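PDB 4V2X: endo-beta-1,4-glucanase (cellulase B) from Bacillus halodurans, which hydrolyses beta-glucans, including xyloglucan and mixed-linkage beta-1,3-1,4-glucans, with a family 5 catalytic module aided by a family 46 carbohydrate-binding module. Local coordinates for residues W69-T74 and R92-Q97; K327-I332 and N360-N365; A405-S410 and H446-I451; S493-P498 and Y572-N577; E510-Y513 and G517-G520. All coordinates share one frame; numbering follows the deposited sequence.

Contact 1 (W69-T74 and R92-Q97); sequences WNLGNT and RELIEQ
Leu71 and Leu94 meet methyl to methyl, CD1 of Leu71 lying 3.8 Å from CD2 of Leu94. Each leucine has CG anti to its own backbone N (chi1 -177° in Leu71, 176° in Leu94), which points the branched end of each toward the other. Leu94 CD2 comes more loosely to the Trp69 ring, obliquely, 4.5 Å from CH2. Branched aliphatic groups suit this buried seam because they fill it without asking for polar partners, and no hydrogen bond crosses it.

The polar groups are satisfied to the sides. Trp69 NE1 is bonded to Asp359, and the amide of Asn70 is held by Arg107, Gly318 and Leu357. Leu71 is the centre of an inverse gamma turn, and just beyond it Thr74 OG1 donates to Gly72 O at 2.8 Å, from well above the carbonyl plane. On the helix, Arg92 NH1 forms a salt bridge with Glu96 OE2 at 2.9 Å, while Glu141 and Glu142 are further partners of its guanidinium.

Strand 68-70, helix 92-100 and strand 105-108 make up the first beta-alpha-beta unit of the (beta/alpha)8 barrel characteristic of family 5 glycoside hydrolases.

Contact 2 (K327-I332 and N360-N365); sequences KHTGVI and NGQHFN
The imidazole of His363 has the CG methylene of its neighbour Gln362 over the centre of one face, 3.8 Å above the plane, while the Thr329 methyl CG2 approaches the ring obliquely, 3.7 Å from CE1. Within 327-332, the His328 ring has Val331 CG1 over one face, offset toward the rim.

Thr329 CG2 is the hub. It also lies 3.8 Å from Gln362 NE2, the two side chains sliding past each other in opposite directions. Gln362 is extended beyond CG (chi2 -167°), which carries its amide to the threonine. Threonine suits the place because its compact methyl fits between this amide and the His363 ring. The backbone adds a water link: Thr329 N and Gln362 NE2 both donate to water 1, at 3.0 and 3.1 Å. Gln362 NE2 is bonded to Phe325 O as well, which fixes the turn of the amide. An Asx turn shapes the approach, with Asn360 OD1 accepting from Gln362 N at 3.0 Å, and Gly361 takes a positive phi (114°) that a side chain would not tolerate.

Residues 327-332 belong to the loop between strand 315-320 and helix 334-350. Residues 360-365 follow strand 354-357, the last of the barrel, and their Phe364 packs against helix 92-100.

Contact 3 (A405-S410 and H446-I451); sequences ADATVS and HVLSAI
Leu448 of helix 445-452 rests its CD1 methyl on Ala407, the first residue of strand 407-412, and so joins helix to sheet in the Ig-like X2 module that follows the catalytic barrel. The tight part is small. CD1 of Leu448 sits 3.6 Å from Ala407 CB, and Leu448 also touches Ile404 and Val477 of strand 473-480. Its CG stands anti to the carbonyl carbon (chi1 -61°), and the next torsion is extended, which carries CD1 out toward the strand. A small alanine suits the strand because its CB points at the helix and lets the longer leucine come close; the bulk comes from one side of the contact.

The other side is loose and faces solvent. Ala405 and Asp406 are exposed, and their CB atoms point away from the helix; His446 is exposed too. Asp406 OD1 accepts from the backbone N of Ala445, tying the loop to the start of the helix, whereas the imidazole of His446 turns to Asp433 through NE2. No hydrogen bond runs directly between residues 405-410 and 446-451. At the exposed end a backbone atom makes the contact: Ala405 O lies 3.5 Å from Leu448 CD1.

Contact 4 (S493-P498 and Y572-N577); sequences SNFSIP and YTIIKN
Ile497 lays its side chain over one face of the Tyr572 ring. This is a CH-pi contact: CD1 of Ile497 stands 3.9 Å from the centroid of the Tyr572 ring, 28° off the ring normal, and comes within 3.4 Å of CE2. The isoleucine uses both branches. CD1 covers the CD2-CE2 side of the ring, while CG2 sits 3.6 Å from CZ at the phenolic end. With its CG anti to the backbone N (chi1 -167°), Tyr572 reaches out toward strand 495-500, and the two side chains approach from opposite directions. A beta-branched residue suits the place, since its two arms spread over a flat ring.

A second, purely apolar contact runs beside the first. Phe495 CE2 lies 4.2 Å from the Ile574 methyl CG2, approached obliquely. That same methyl also stands in the plane of the Tyr572 ring, at its edge, and so connects the two contacts.

The one polar group at the ring's end is the phenol, whose OH is hydrogen-bonded to Gln486 O on strand 484-491. Replacing Tyr572 with a phenylalanine would probably keep the ring under Ile497 but leave Gln486 O without this partner.

Both strands lie in the antiparallel sheet of the C-terminal CBM46 module but are not neighbours, for 580-585 and 484-491 intervene. Side-chain contact with the CA atoms of Ile497 and Tyr572 9.6 Å apart is consistent with a strongly curved sheet whose apolar side chains meet on its inner side; the bond to Gln486 O satisfies the one polar atom the tyrosine brings into this packing.

Contact 5 (E510-Y513 and G517-G520); sequences EAVY and GNAG
Ala519 N donates to Ala511 O at 2.9 Å in a nearly straight bond (172°), and Tyr513 N donates to Gly517 O, also at 2.9 Å. The two bonds bracket Val512 and Asn518, a non-hydrogen-bonded antiparallel pair with CA atoms 4.2 Å apart. This single bridge lays the returning chain against the end of strand 506-513, an edge strand of the antiparallel sheet in the C-terminal CBM46 module.

Further out, Gly520 N donates to water 2 at 3.1 Å. The Tyr513 hydroxyl has its partner in Arg554 N, and the Arg554 side chain makes a cation-pi contact with the ring. The Asn518 amide is turned to Asp523 O through ND2.

Packing centres on Tyr513, whose CG stands anti to the carbonyl carbon (chi1 -67°), bringing the ring beside Ala519. The methyl CB of Ala519 sits over one ring face, 3.6 Å from the centroid of Tyr513 and 16° off its normal, a close CH-pi contact. Ala519 CB is 4.2 Å from Ala511 CB, so two small residues let the chains approach. At the positive phi of Gly517 and Gly520 a CB would be jammed against the carbonyl O of the residue before. A leucine in place of Tyr513 would probably leave Arg554 without its aromatic partner and its backbone N without the phenol.

The chemistry implies a turn secured twice: backbone bonds set the register, and the Tyr513 ring packs on the returning chain, with a methyl over one face, Arg554 as cation-pi partner and its hydroxyl on a backbone NH.

From the N terminus, contact 1 closes the loop between the first barrel strand and its helix. Contact 2 follows in series, closing a longer excursion through helix 334-350 and the last barrel strand. The two touch, Leu94 and Gln97 packing on Phe364 and Asn73 on Asn360, so the first beta-alpha unit is joined to the segment that follows the last barrel strand. Contact 3, in the Ig-like module, closes 35 residues, about half of them strand, and touches no other contact. In the final module, contact 4 brings together strands 495-500 and 569-577; contact 5, closing a three-residue turn, falls wholly within its span, and both reach the same sheet. No contacts cross.

Contact 1 (W69-T74 and R92-Q97)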
# COMPACT_ATOMS: atom_id res chain seq x y z
N TRP A 69 -10.27 1.76 30.97
CA TRP A 69 -10.03 0.48 31.62
C TRP A 69 -10.57 -0.64 30.73
O TRP A 69 -11.65 -0.50 30.14
CB TRP A 69 -10.74 0.50 32.97
CG TRP A 69 -10.59 -0.71 33.83
CD1 TRP A 69 -9.57 -0.97 34.70
CD2 TRP A 69 -11.51 -1.80 33.95
NE1 TRP A 69 -9.80 -2.16 35.34
CE2 TRP A 69 -10.98 -2.69 34.90
CE3 TRP A 69 -12.74 -2.10 33.35
CZ2 TRP A 69 -11.62 -3.87 35.26
CZ3 TRP A 69 -13.38 -3.27 33.71
CH2 TRP A 69 -12.82 -4.15 34.65
N ASN A 70 -9.81 -1.73 30.62
CA ASN A 70 -10.25 -2.92 29.88
C ASN A 70 -10.89 -3.95 30.79
O ASN A 70 -10.33 -4.30 31.83
CB ASN A 70 -9.07 -3.64 29.21
CG ASN A 70 -8.65 -3.01 27.90
OD1 ASN A 70 -9.04 -3.47 26.83
ND2 ASN A 70 -7.81 -1.98 27.98
N LEU A 71 -12.06 -4.43 30.38
CA LEU A 71 -12.69 -5.59 30.97
C LEU A 71 -12.03 -6.83 30.37
O LEU A 71 -12.59 -7.51 29.51
CB LEU A 71 -14.19 -5.56 30.66
CG LEU A 71 -15.06 -6.66 31.25
CD1 LEU A 71 -15.12 -6.55 32.77
CD2 LEU A 71 -16.44 -6.59 30.64
N GLY A 72 -10.81 -7.12 30.82
CA GLY A 72 -9.99 -8.15 30.20
C GLY A 72 -10.29 -9.57 30.63
O GLY A 72 -10.85 -9.80 31.71
N ASN A 73 -9.90 -10.52 29.79
CA ASN A 73 -10.09 -11.95 30.03
C ASN A 73 -11.52 -12.26 30.44
O ASN A 73 -11.75 -13.05 31.35
CB ASN A 73 -9.11 -12.47 31.10
CG ASN A 73 -7.70 -12.69 30.56
OD1 ASN A 73 -6.88 -13.34 31.22
ND2 ASN A 73 -7.42 -12.17 29.38
N THR A 74 -12.47 -11.61 29.77
CA THR A 74 -13.88 -11.75 30.08
C THR A 74 -14.59 -12.20 28.80
O THR A 74 -14.49 -13.37 28.43
CB THR A 74 -14.41 -10.45 30.72
OG1 THR A 74 -13.58 -10.12 31.84
CG2 THR A 74 -15.84 -10.61 31.20
N ARG A 92 -23.41 -5.56 37.44
CA ARG A 92 -23.58 -4.12 37.29
C ARG A 92 -22.65 -3.39 38.26
O ARG A 92 -22.12 -2.32 37.94
CB ARG A 92 -25.03 -3.69 37.53
CG ARG A 92 -25.28 -2.27 37.07
CD ARG A 92 -26.70 -1.78 37.31
NE ARG A 92 -27.02 -0.68 36.40
CZ ARG A 92 -26.52 0.55 36.48
NH1 ARG A 92 -25.67 0.89 37.45
NH2 ARG A 92 -26.88 1.46 35.59
N GLU A 93 -22.46 -3.97 39.44
CA GLU A 93 -21.65 -3.35 40.47
C GLU A 93 -20.20 -3.15 40.01
O GLU A 93 -19.60 -2.13 40.31
CB GLU A 93 -21.70 -4.17 41.76
CG GLU A 93 -20.94 -3.55 42.92
CD GLU A 93 -21.36 -4.11 44.28
OE1 GLU A 93 -22.12 -5.10 44.33
OE2 GLU A 93 -20.91 -3.54 45.29
N LEU A 94 -19.65 -4.11 39.27
CA LEU A 94 -18.28 -3.96 38.75
C LEU A 94 -18.13 -2.69 37.91
O LEU A 94 -17.18 -1.92 38.07
CB LEU A 94 -17.89 -5.17 37.90
CG LEU A 94 -16.52 -5.10 37.22
CD1 LEU A 94 -15.41 -4.95 38.26
CD2 LEU A 94 -16.32 -6.33 36.36
N ILE A 95 -19.08 -2.49 37.01
CA ILE A 95 -19.08 -1.34 36.12
C ILE A 95 -19.26 -0.04 36.93
O ILE A 95 -18.56 0.94 36.69
CB ILE A 95 -20.18 -1.46 35.04
CG1 ILE A 95 -20.05 -2.78 34.26
CG2 ILE A 95 -20.12 -0.27 34.08
CD1 ILE A 95 -18.69 -3.04 33.63
N GLU A 96 -20.19 -0.04 37.88
CA GLU A 96 -20.38 1.09 38.80
C GLU A 96 -19.09 1.43 39.52
O GLU A 96 -18.71 2.60 39.61
CB GLU A 96 -21.45 0.77 39.85
CG GLU A 96 -22.86 0.62 39.31
CD GLU A 96 -23.83 0.03 40.32
OE1 GLU A 96 -23.51 -0.01 41.53
OE2 GLU A 96 -24.92 -0.40 39.92
N GLN A 97 -18.42 0.41 40.04
CA GLN A 97 -17.22 0.59 40.86
C GLN A 97 -16.07 1.14 40.03
O GLN A 97 -15.34 2.03 40.48
CB GLN A 97 -16.82 -0.73 41.52
CG GLN A 97 -17.83 -1.26 42.53
CD GLN A 97 -17.63 -0.71 43.93
OE1 GLN A 97 -16.80 0.16 44.16
NE2 GLN A 97 -18.42 -1.21 44.88

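Contact 2 (K327-I332 and N360-N365)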
# COMPACT_ATOMS: atom_id res chain seq x y z
N LYS A 327 2.47 -13.28 33.60
CA LYS A 327 2.87 -14.22 34.64
C LYS A 327 2.17 -13.81 35.94
O LYS A 327 1.19 -14.45 36.33
CB LYS A 327 4.41 -14.27 34.75
CG LYS A 327 5.09 -14.83 33.50
CD LYS A 327 6.61 -14.69 33.49
CE LYS A 327 7.05 -13.28 33.13
NZ LYS A 327 8.53 -13.15 33.09
N HIS A 328 2.64 -12.74 36.58
CA HIS A 328 1.92 -12.11 37.69
C HIS A 328 2.58 -10.76 37.96
O HIS A 328 3.67 -10.50 37.44
CB HIS A 328 1.92 -12.99 38.95
CG HIS A 328 3.29 -13.35 39.45
ND1 HIS A 328 3.95 -12.60 40.40
CD2 HIS A 328 4.11 -14.37 39.14
CE1 HIS A 328 5.12 -13.15 40.66
NE2 HIS A 328 5.24 -14.23 39.91
N THR A 329 1.92 -9.90 38.74
CA THR A 329 2.41 -8.53 38.95
C THR A 329 3.69 -8.44 39.77
O THR A 329 4.37 -7.42 39.76
CB THR A 329 1.35 -7.63 39.63
OG1 THR A 329 0.90 -8.24 40.85
CG2 THR A 329 0.17 -7.41 38.72
N GLY A 330 3.99 -9.50 40.51
CA GLY A 330 5.20 -9.58 41.31
C GLY A 330 6.51 -9.80 40.57
O GLY A 330 7.56 -9.78 41.20
N VAL A 331 6.48 -10.02 39.26
CA VAL A 331 7.74 -10.23 38.51
C VAL A 331 8.54 -8.94 38.26
O VAL A 331 9.71 -9.01 37.85
CB VAL A 331 7.51 -10.98 37.18
CG1 VAL A 331 6.78 -12.29 37.42
CG2 VAL A 331 6.76 -10.12 36.18
N ILE A 332 7.91 -7.79 38.50
CA ILE A 332 8.54 -6.48 38.35
C ILE A 332 8.69 -5.88 39.76
O ILE A 332 7.72 -5.83 40.52
CB ILE A 332 7.68 -5.52 37.50
CG1 ILE A 332 7.25 -6.17 36.17
CG2 ILE A 332 8.41 -4.21 37.25
CD1 ILE A 332 8.40 -6.56 35.26
N ASN A 360 -6.80 -7.87 33.24
CA ASN A 360 -7.35 -9.21 33.02
C ASN A 360 -8.03 -9.84 34.24
O ASN A 360 -8.39 -11.01 34.21
CB ASN A 360 -6.25 -10.14 32.50
CG ASN A 360 -5.18 -10.42 33.54
OD1 ASN A 360 -5.35 -10.14 34.73
ND2 ASN A 360 -4.07 -10.99 33.10
N GLY A 361 -8.24 -9.05 35.29
CA GLY A 361 -8.71 -9.56 36.57
C GLY A 361 -7.67 -9.41 37.67
O GLY A 361 -7.99 -9.53 38.86
N GLN A 362 -6.42 -9.13 37.30
CA GLN A 362 -5.33 -9.06 38.28
C GLN A 362 -5.12 -7.70 38.95
O GLN A 362 -4.33 -7.60 39.90
CB GLN A 362 -4.00 -9.51 37.65
CG GLN A 362 -3.38 -8.48 36.72
CD GLN A 362 -2.26 -9.04 35.86
OE1 GLN A 362 -2.11 -8.65 34.71
NE2 GLN A 362 -1.49 -9.95 36.41
N HIS A 363 -5.77 -6.65 38.48
CA HIS A 363 -5.59 -5.34 39.11
C HIS A 363 -6.77 -4.99 40.02
O HIS A 363 -6.58 -4.84 41.24
CB HIS A 363 -5.33 -4.25 38.08
CG HIS A 363 -4.09 -4.48 37.27
ND1 HIS A 363 -2.88 -4.81 37.84
CD2 HIS A 363 -3.88 -4.43 35.93
CE1 HIS A 363 -1.98 -4.95 36.88
NE2 HIS A 363 -2.56 -4.73 35.72
N PHE A 364 -7.96 -4.87 39.45
CA PHE A 364 -9.17 -4.63 40.23
C PHE A 364 -9.76 -5.98 40.64
O PHE A 364 -10.11 -6.80 39.79
CB PHE A 364 -10.19 -3.82 39.44
CG PHE A 364 -11.23 -3.14 40.30
CD1 PHE A 364 -10.86 -2.23 41.28
CD2 PHE A 364 -12.59 -3.42 40.12
CE1 PHE A 364 -11.81 -1.59 42.06
CE2 PHE A 364 -13.54 -2.78 40.90
CZ PHE A 364 -13.15 -1.87 41.87
N ASN A 365 -9.85 -6.21 41.94
CA ASN A 365 -10.43 -7.43 42.45
C ASN A 365 -11.92 -7.44 42.14
O ASN A 365 -12.68 -6.64 42.69
CB ASN A 365 -10.17 -7.54 43.96
CG ASN A 365 -10.65 -8.85 44.55
OD1 ASN A 365 -11.69 -9.40 44.15
ND2 ASN A 365 -9.91 -9.34 45.53
O HOH W 1 -0.86 -10.81 39.35

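Contact 3 (A405-S410 and H446-I451)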
# COMPACT_ATOMS: atom_id res chain seq x y z
N ALA A 405 23.21 3.25 60.31
CA ALA A 405 23.68 4.58 59.93
C ALA A 405 22.57 5.38 59.24
O ALA A 405 21.47 4.87 59.00
CB ALA A 405 24.88 4.47 59.00
N ASP A 406 22.87 6.64 58.94
CA ASP A 406 21.97 7.46 58.13
C ASP A 406 21.84 6.83 56.75
O ASP A 406 22.83 6.33 56.19
CB ASP A 406 22.49 8.89 57.99
CG ASP A 406 22.59 9.63 59.31
OD1 ASP A 406 22.07 9.14 60.34
OD2 ASP A 406 23.19 10.72 59.31
N ALA A 407 20.62 6.81 56.23
CA ALA A 407 20.36 6.34 54.88
C ALA A 407 20.12 7.55 54.00
O ALA A 407 19.25 8.37 54.30
CB ALA A 407 19.15 5.43 54.86
N THR A 408 20.89 7.66 52.93
CA THR A 408 20.69 8.73 51.96
C THR A 408 20.24 8.13 50.64
O THR A 408 20.88 7.22 50.11
CB THR A 408 21.96 9.59 51.77
OG1 THR A 408 22.28 10.22 53.02
CG2 THR A 408 21.73 10.67 50.72
N VAL A 409 19.13 8.64 50.12
CA VAL A 409 18.55 8.16 48.87
C VAL A 409 18.30 9.33 47.94
O VAL A 409 17.99 10.44 48.39
CB VAL A 409 17.24 7.37 49.09
CG1 VAL A 409 17.52 6.03 49.77
CG2 VAL A 409 16.23 8.16 49.91
N SER A 410 18.43 9.08 46.64
CA SER A 410 18.15 10.08 45.62
C SER A 410 16.68 10.07 45.25
O SER A 410 16.13 9.01 44.95
CB SER A 410 18.99 9.82 44.37
OG SER A 410 20.36 10.10 44.62
N HIS A 446 18.70 7.33 63.90
CA HIS A 446 17.82 7.09 65.05
C HIS A 446 16.39 6.77 64.62
O HIS A 446 15.69 6.04 65.31
CB HIS A 446 17.84 8.25 66.06
CG HIS A 446 17.33 9.55 65.51
ND1 HIS A 446 18.16 10.45 64.87
CD2 HIS A 446 16.10 10.10 65.51
CE1 HIS A 446 17.45 11.50 64.50
NE2 HIS A 446 16.20 11.32 64.87
N VAL A 447 15.98 7.30 63.47
CA VAL A 447 14.67 6.99 62.90
C VAL A 447 14.63 5.53 62.43
O VAL A 447 13.68 4.81 62.71
CB VAL A 447 14.32 7.91 61.72
CG1 VAL A 447 13.02 7.47 61.04
CG2 VAL A 447 14.22 9.36 62.17
N LEU A 448 15.67 5.12 61.72
CA LEU A 448 15.76 3.75 61.22
C LEU A 448 15.91 2.76 62.37
O LEU A 448 15.32 1.69 62.34
CB LEU A 448 16.92 3.62 60.23
CG LEU A 448 16.80 4.51 58.98
CD1 LEU A 448 18.10 4.52 58.19
CD2 LEU A 448 15.65 4.06 58.09
N SER A 449 16.70 3.13 63.37
CA SER A 449 16.85 2.32 64.58
C SER A 449 15.51 2.15 65.31
O SER A 449 15.19 1.06 65.76
CB SER A 449 17.91 2.92 65.51
OG SER A 449 18.04 2.14 66.68
N ALA A 450 14.72 3.21 65.41
CA ALA A 450 13.39 3.11 66.02
C ALA A 450 12.48 2.14 65.27
O ALA A 450 11.72 1.38 65.88
CB ALA A 450 12.74 4.48 66.12
N ILE A 451 12.56 2.15 63.94
CA ILE A 451 11.76 1.25 63.12
C ILE A 451 12.28 -0.18 63.20
O ILE A 451 11.50 -1.12 63.28
CB ILE A 451 11.75 1.70 61.64
CG1 ILE A 451 11.04 3.04 61.50
CG2 ILE A 451 11.08 0.65 60.76
CD1 ILE A 451 11.25 3.73 60.16

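Contact 4 (S493-P498 and Y572-N577)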
# COMPACT_ATOMS: atom_id res chain seq x y z
N SER A 493 11.75 -31.77 36.76
CA SER A 493 10.33 -31.41 36.79
C SER A 493 9.92 -30.70 38.07
O SER A 493 8.87 -30.06 38.10
CB SER A 493 9.46 -32.66 36.60
OG SER A 493 9.48 -33.47 37.77
N ASN A 494 10.73 -30.79 39.12
CA ASN A 494 10.35 -30.26 40.42
C ASN A 494 11.58 -29.95 41.26
O ASN A 494 11.72 -30.42 42.39
CB ASN A 494 9.45 -31.28 41.13
CG ASN A 494 8.91 -30.77 42.45
OD1 ASN A 494 8.55 -29.60 42.57
ND2 ASN A 494 8.85 -31.66 43.44
N PHE A 495 12.48 -29.14 40.71
CA PHE A 495 13.75 -28.84 41.37
C PHE A 495 13.66 -27.58 42.22
O PHE A 495 13.43 -26.49 41.69
CB PHE A 495 14.87 -28.69 40.35
CG PHE A 495 16.23 -28.61 40.98
CD1 PHE A 495 16.88 -29.76 41.39
CD2 PHE A 495 16.85 -27.38 41.19
CE1 PHE A 495 18.13 -29.69 41.99
CE2 PHE A 495 18.10 -27.31 41.78
CZ PHE A 495 18.74 -28.46 42.19
N SER A 496 13.87 -27.74 43.52
CA SER A 496 13.85 -26.63 44.47
C SER A 496 15.15 -26.60 45.27
O SER A 496 15.55 -27.62 45.84
CB SER A 496 12.68 -26.77 45.45
OG SER A 496 11.45 -26.50 44.81
N ILE A 497 15.80 -25.45 45.30
CA ILE A 497 16.96 -25.24 46.16
C ILE A 497 16.46 -24.77 47.53
O ILE A 497 15.76 -23.76 47.61
CB ILE A 497 17.93 -24.20 45.57
CG1 ILE A 497 18.42 -24.64 44.19
CG2 ILE A 497 19.11 -23.98 46.50
CD1 ILE A 497 19.10 -23.55 43.40
N PRO A 498 16.78 -25.50 48.62
CA PRO A 498 16.41 -24.96 49.93
C PRO A 498 17.11 -23.63 50.14
O PRO A 498 18.33 -23.53 49.94
CB PRO A 498 16.92 -26.03 50.91
CG PRO A 498 17.09 -27.27 50.10
CD PRO A 498 17.44 -26.81 48.72
N TYR A 572 25.91 -20.43 43.07
CA TYR A 572 25.43 -21.79 43.31
C TYR A 572 25.78 -22.60 42.07
O TYR A 572 25.80 -22.06 40.96
CB TYR A 572 23.92 -21.77 43.54
CG TYR A 572 23.31 -23.04 44.09
CD1 TYR A 572 23.26 -23.28 45.46
CD2 TYR A 572 22.72 -23.98 43.25
CE1 TYR A 572 22.67 -24.42 45.97
CE2 TYR A 572 22.13 -25.13 43.75
CZ TYR A 572 22.12 -25.35 45.11
OH TYR A 572 21.53 -26.48 45.61
N THR A 573 26.07 -23.88 42.27
CA THR A 573 26.39 -24.75 41.17
C THR A 573 25.32 -25.82 40.99
O THR A 573 24.86 -26.42 41.97
CB THR A 573 27.76 -25.42 41.39
OG1 THR A 573 28.76 -24.39 41.49
CG2 THR A 573 28.11 -26.36 40.23
N ILE A 574 24.91 -26.04 39.75
CA ILE A 574 24.11 -27.21 39.42
C ILE A 574 24.84 -28.09 38.41
O ILE A 574 25.52 -27.61 37.52
CB ILE A 574 22.69 -26.87 38.92
CG1 ILE A 574 22.74 -25.88 37.76
CG2 ILE A 574 21.85 -26.31 40.07
CD1 ILE A 574 21.44 -25.76 37.00
N ILE A 575 24.70 -29.40 38.60
CA ILE A 575 25.23 -30.39 37.68
C ILE A 575 24.03 -31.18 37.18
O ILE A 575 23.30 -31.77 37.98
CB ILE A 575 26.27 -31.31 38.35
CG1 ILE A 575 27.45 -30.48 38.86
CG2 ILE A 575 26.76 -32.36 37.36
CD1 ILE A 575 28.47 -31.25 39.66
N LYS A 576 23.82 -31.14 35.87
CA LYS A 576 22.70 -31.82 35.24
C LYS A 576 23.22 -33.10 34.58
O LYS A 576 24.17 -33.07 33.80
CB LYS A 576 22.05 -30.93 34.20
CG LYS A 576 20.82 -31.52 33.51
CD LYS A 576 20.30 -30.59 32.43
CE LYS A 576 18.97 -31.06 31.89
NZ LYS A 576 19.09 -32.31 31.10
N ASN A 577 22.58 -34.22 34.92
CA ASN A 577 22.86 -35.52 34.32
C ASN A 577 21.51 -36.13 33.96
O ASN A 577 20.84 -36.70 34.81
CB ASN A 577 23.60 -36.42 35.31
CG ASN A 577 25.09 -36.11 35.41
OD1 ASN A 577 25.60 -35.80 36.49
ND2 ASN A 577 25.79 -36.20 34.29

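Contact 5 (E510-Y513 and G517-G520)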
# COMPACT_ATOMS: atom_id res chain seq x y z
N GLU A 510 21.42 -15.26 37.12
CA GLU A 510 22.22 -15.60 35.95
C GLU A 510 22.49 -17.10 35.92
O GLU A 510 22.57 -17.74 36.96
CB GLU A 510 23.57 -14.88 35.98
CG GLU A 510 23.48 -13.38 35.86
CD GLU A 510 24.85 -12.76 35.86
OE1 GLU A 510 25.47 -12.71 34.78
OE2 GLU A 510 25.31 -12.34 36.94
N ALA A 511 22.64 -17.63 34.71
CA ALA A 511 23.03 -19.03 34.51
C ALA A 511 24.02 -19.10 33.35
O ALA A 511 23.71 -18.69 32.23
CB ALA A 511 21.80 -19.88 34.22
N VAL A 512 25.22 -19.59 33.65
CA VAL A 512 26.27 -19.77 32.64
C VAL A 512 26.88 -21.15 32.79
O VAL A 512 26.95 -21.68 33.90
CB VAL A 512 27.37 -18.69 32.74
CG1 VAL A 512 26.77 -17.29 32.64
CG2 VAL A 512 28.17 -18.82 34.04
N TYR A 513 27.32 -21.74 31.69
CA TYR A 513 28.08 -22.98 31.76
C TYR A 513 29.45 -22.64 32.30
O TYR A 513 30.02 -21.63 31.89
CB TYR A 513 28.18 -23.63 30.38
CG TYR A 513 26.85 -24.11 29.87
CD1 TYR A 513 26.23 -25.22 30.44
CD2 TYR A 513 26.19 -23.45 28.84
CE1 TYR A 513 25.00 -25.66 30.00
CE2 TYR A 513 24.95 -23.89 28.39
CZ TYR A 513 24.36 -25.00 28.98
OH TYR A 513 23.13 -25.44 28.55
N GLY A 517 29.81 -19.74 27.92
CA GLY A 517 28.51 -19.60 27.27
C GLY A 517 27.38 -19.50 28.28
O GLY A 517 27.44 -20.06 29.38
N ASN A 518 26.34 -18.78 27.89
CA ASN A 518 25.14 -18.68 28.72
C ASN A 518 24.31 -19.95 28.65
O ASN A 518 24.26 -20.60 27.60
CB ASN A 518 24.30 -17.49 28.29
CG ASN A 518 25.08 -16.20 28.32
OD1 ASN A 518 25.87 -15.96 29.24
ND2 ASN A 518 24.88 -15.36 27.32
N ALA A 519 23.65 -20.28 29.75
CA ALA A 519 22.85 -21.50 29.87
C ALA A 519 21.37 -21.17 29.96
O ALA A 519 20.99 -20.08 30.41
CB ALA A 519 23.29 -22.29 31.09
N GLY A 520 20.54 -22.10 29.53
CA GLY A 520 19.10 -21.96 29.69
C GLY A 520 18.43 -21.20 28.57
O GLY A 520 19.06 -20.91 27.54
O HOH W 2 21.81 -23.75 27.22